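Local coordinates for protein RNA-dependent RNA Polymerase (Bombyx mori cytoplasmic polyhedrosis virus, PDB 6TZ0) that catalyses RNA-templated RNA synthesis, making plus strands in transcription and, probably, complementary minus strands in genome replication, at residues A553-N558 with S707-T712. Sequence-based numbering, arbitrary orientation.
Sequences ASVTTN and SGFATT
The ring of F709 turns one edge to segment 553-558, and S554 and V555 line that edge near the ring plane. S554 touches it through its methylene, CB lying 3.6 Å from F709 CD1. Next along the rim, V555 CG2 sits 3.9 Å from F709 CE1, with the two side chains side by side and pointing the same way. The valine's other methyl, CG1, is anti to the backbone N (chi1 175°), which leaves CG2 beside that N to meet the ring. No hydrogen bond crosses between the segments; the hydroxyl of S554 is hydrogen-bonded to the carbonyl oxygen of G550, a UTP-binding residue just ahead of helix 551-554. G708, at positive phi, closes helix 690-705 in a Schellman motif and turns the chain toward strand 711-716, an edge strand of the palm sheet. F709 also packs on L651 of helix 644-665 and on V548 of strand 541-548, a magnesium-site residue, though neither magnesium nor UTP is bound to this chain in the model. The side-chain contact is thus carbon to carbon, a buried van der Waals join between the end of helix 551-554 with the loop after it and the loop leading from helix 690-705 into strand 711-716.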
ATOM      1  N   ALA A 553      -5.160   3.459 -12.988  1.00 33.32           N
ATOM      2  CA  ALA A 553      -6.150   4.323 -13.607  1.00 33.32           C
ATOM      3  C   ALA A 553      -6.818   3.672 -14.805  1.00 33.32           C
ATOM      4  O   ALA A 553      -7.857   4.159 -15.257  1.00 33.32           O
ATOM      5  CB  ALA A 553      -5.507   5.641 -14.026  1.00 33.32           C
ATOM      6  N   SER A 554      -6.256   2.582 -15.323  1.00 31.23           N
ATOM      7  CA  SER A 554      -6.791   1.936 -16.513  1.00 31.23           C
ATOM      8  C   SER A 554      -7.805   0.847 -16.202  1.00 31.23           C
ATOM      9  O   SER A 554      -8.624   0.527 -17.067  1.00 31.23           O
ATOM     10  CB  SER A 554      -5.658   1.331 -17.342  1.00 31.23           C
ATOM     11  OG  SER A 554      -4.778   2.324 -17.825  1.00 31.23           O
ATOM     12  N   VAL A 555      -7.770   0.274 -15.002  1.00 28.12           N
ATOM     13  CA  VAL A 555      -8.701  -0.785 -14.626  1.00 28.12           C
ATOM     14  C   VAL A 555     -10.075  -0.161 -14.414  1.00 28.12           C
ATOM     15  O   VAL A 555     -10.290   0.571 -13.447  1.00 28.12           O
ATOM     16  CB  VAL A 555      -8.228  -1.527 -13.371  1.00 28.12           C
ATOM     17  CG1 VAL A 555      -9.258  -2.544 -12.917  1.00 28.12           C
ATOM     18  CG2 VAL A 555      -6.910  -2.209 -13.637  1.00 28.12           C
ATOM     19  N   THR A 556     -11.009  -0.451 -15.310  1.00 26.45           N
ATOM     20  CA  THR A 556     -12.361   0.074 -15.194  1.00 26.45           C
ATOM     21  C   THR A 556     -13.165  -0.812 -14.245  1.00 26.45           C
ATOM     22  O   THR A 556     -12.626  -1.669 -13.541  1.00 26.45           O
ATOM     23  CB  THR A 556     -13.011   0.175 -16.569  1.00 26.45           C
ATOM     24  OG1 THR A 556     -13.175  -1.135 -17.117  1.00 26.45           O
ATOM     25  CG2 THR A 556     -12.132   0.970 -17.505  1.00 26.45           C
ATOM     26  N   THR A 557     -14.479  -0.614 -14.209  1.00 26.80           N
ATOM     27  CA  THR A 557     -15.329  -1.445 -13.365  1.00 26.80           C
ATOM     28  C   THR A 557     -15.517  -2.825 -13.990  1.00 26.80           C
ATOM     29  O   THR A 557     -15.485  -3.858 -13.296  1.00 26.80           O
ATOM     30  CB  THR A 557     -16.668  -0.739 -13.167  1.00 26.80           C
ATOM     31  OG1 THR A 557     -16.427   0.636 -12.862  1.00 26.80           O
ATOM     32  CG2 THR A 557     -17.402  -1.326 -12.002  1.00 26.80           C
ATOM     33  N   ASN A 558     -15.663  -2.853 -15.314  1.00 25.65           N
ATOM     34  CA  ASN A 558     -15.775  -4.109 -16.036  1.00 25.65           C
ATOM     35  C   ASN A 558     -14.472  -4.897 -16.015  1.00 25.65           C
ATOM     36  O   ASN A 558     -14.498  -6.129 -16.089  1.00 25.65           O
ATOM     37  CB  ASN A 558     -16.203  -3.834 -17.469  1.00 25.65           C
ATOM     38  CG  ASN A 558     -17.598  -3.287 -17.558  1.00 25.65           C
ATOM     39  OD1 ASN A 558     -18.480  -3.709 -16.832  1.00 25.65           O
ATOM     40  ND2 ASN A 558     -17.811  -2.345 -18.461  1.00 25.65           N
ATOM     41  N   SER A 707      -7.905  -5.757 -23.611  1.00 29.11           N
ATOM     42  CA  SER A 707      -8.344  -5.745 -22.228  1.00 29.11           C
ATOM     43  C   SER A 707      -8.445  -4.341 -21.656  1.00 29.11           C
ATOM     44  O   SER A 707      -8.758  -4.186 -20.473  1.00 29.11           O
ATOM     45  CB  SER A 707      -7.400  -6.584 -21.374  1.00 29.11           C
ATOM     46  OG  SER A 707      -7.797  -6.547 -20.020  1.00 29.11           O
ATOM     47  N   GLY A 708      -8.189  -3.321 -22.463  1.00 31.04           N
ATOM     48  CA  GLY A 708      -8.347  -1.957 -22.012  1.00 31.04           C
ATOM     49  C   GLY A 708      -7.109  -1.314 -21.432  1.00 31.04           C
ATOM     50  O   GLY A 708      -7.219  -0.443 -20.566  1.00 31.04           O
ATOM     51  N   PHE A 709      -5.928  -1.711 -21.889  1.00 31.01           N
ATOM     52  CA  PHE A 709      -4.689  -1.122 -21.409  1.00 31.01           C
ATOM     53  C   PHE A 709      -3.897  -0.571 -22.582  1.00 31.01           C
ATOM     54  O   PHE A 709      -4.054  -1.021 -23.717  1.00 31.01           O
ATOM     55  CB  PHE A 709      -3.835  -2.135 -20.657  1.00 31.01           C
ATOM     56  CG  PHE A 709      -4.523  -2.744 -19.478  1.00 31.01           C
ATOM     57  CD1 PHE A 709      -4.749  -2.006 -18.335  1.00 31.01           C
ATOM     58  CD2 PHE A 709      -4.904  -4.073 -19.500  1.00 31.01           C
ATOM     59  CE1 PHE A 709      -5.381  -2.568 -17.248  1.00 31.01           C
ATOM     60  CE2 PHE A 709      -5.530  -4.640 -18.414  1.00 31.01           C
ATOM     61  CZ  PHE A 709      -5.766  -3.888 -17.287  1.00 31.01           C
ATOM     62  N   ALA A 710      -3.064   0.426 -22.301  1.00 34.42           N
ATOM     63  CA  ALA A 710      -2.099   0.926 -23.265  1.00 34.42           C
ATOM     64  C   ALA A 710      -0.729   0.377 -22.902  1.00 34.42           C
ATOM     65  O   ALA A 710      -0.327   0.417 -21.735  1.00 34.42           O
ATOM     66  CB  ALA A 710      -2.080   2.452 -23.284  1.00 34.42           C
ATOM     67  N   THR A 711      -0.025  -0.158 -23.891  1.00 38.29           N
ATOM     68  CA  THR A 711       1.252  -0.814 -23.664  1.00 38.29           C
ATOM     69  C   THR A 711       2.332  -0.172 -24.518  1.00 38.29           C
ATOM     70  O   THR A 711       2.099   0.166 -25.682  1.00 38.29           O
ATOM     71  CB  THR A 711       1.187  -2.316 -23.984  1.00 38.29           C
ATOM     72  OG1 THR A 711       0.829  -2.499 -25.359  1.00 38.29           O
ATOM     73  CG2 THR A 711       0.177  -3.022 -23.097  1.00 38.29           C
ATOM     74  N   THR A 712       3.508   0.001 -23.930  1.00 41.62           N
ATOM     75  CA  THR A 712       4.719   0.311 -24.672  1.00 41.62           C
ATOM     76  C   THR A 712       5.555  -0.960 -24.727  1.00 41.62           C
ATOM     77  O   THR A 712       5.853  -1.556 -23.687  1.00 41.62           O
ATOM     78  CB  THR A 712       5.505   1.448 -24.022  1.00 41.62           C
ATOM     79  OG1 THR A 712       4.683   2.618 -23.945  1.00 41.62           O
ATOM     80  CG2 THR A 712       6.736   1.771 -24.846  1.00 41.62           C
TER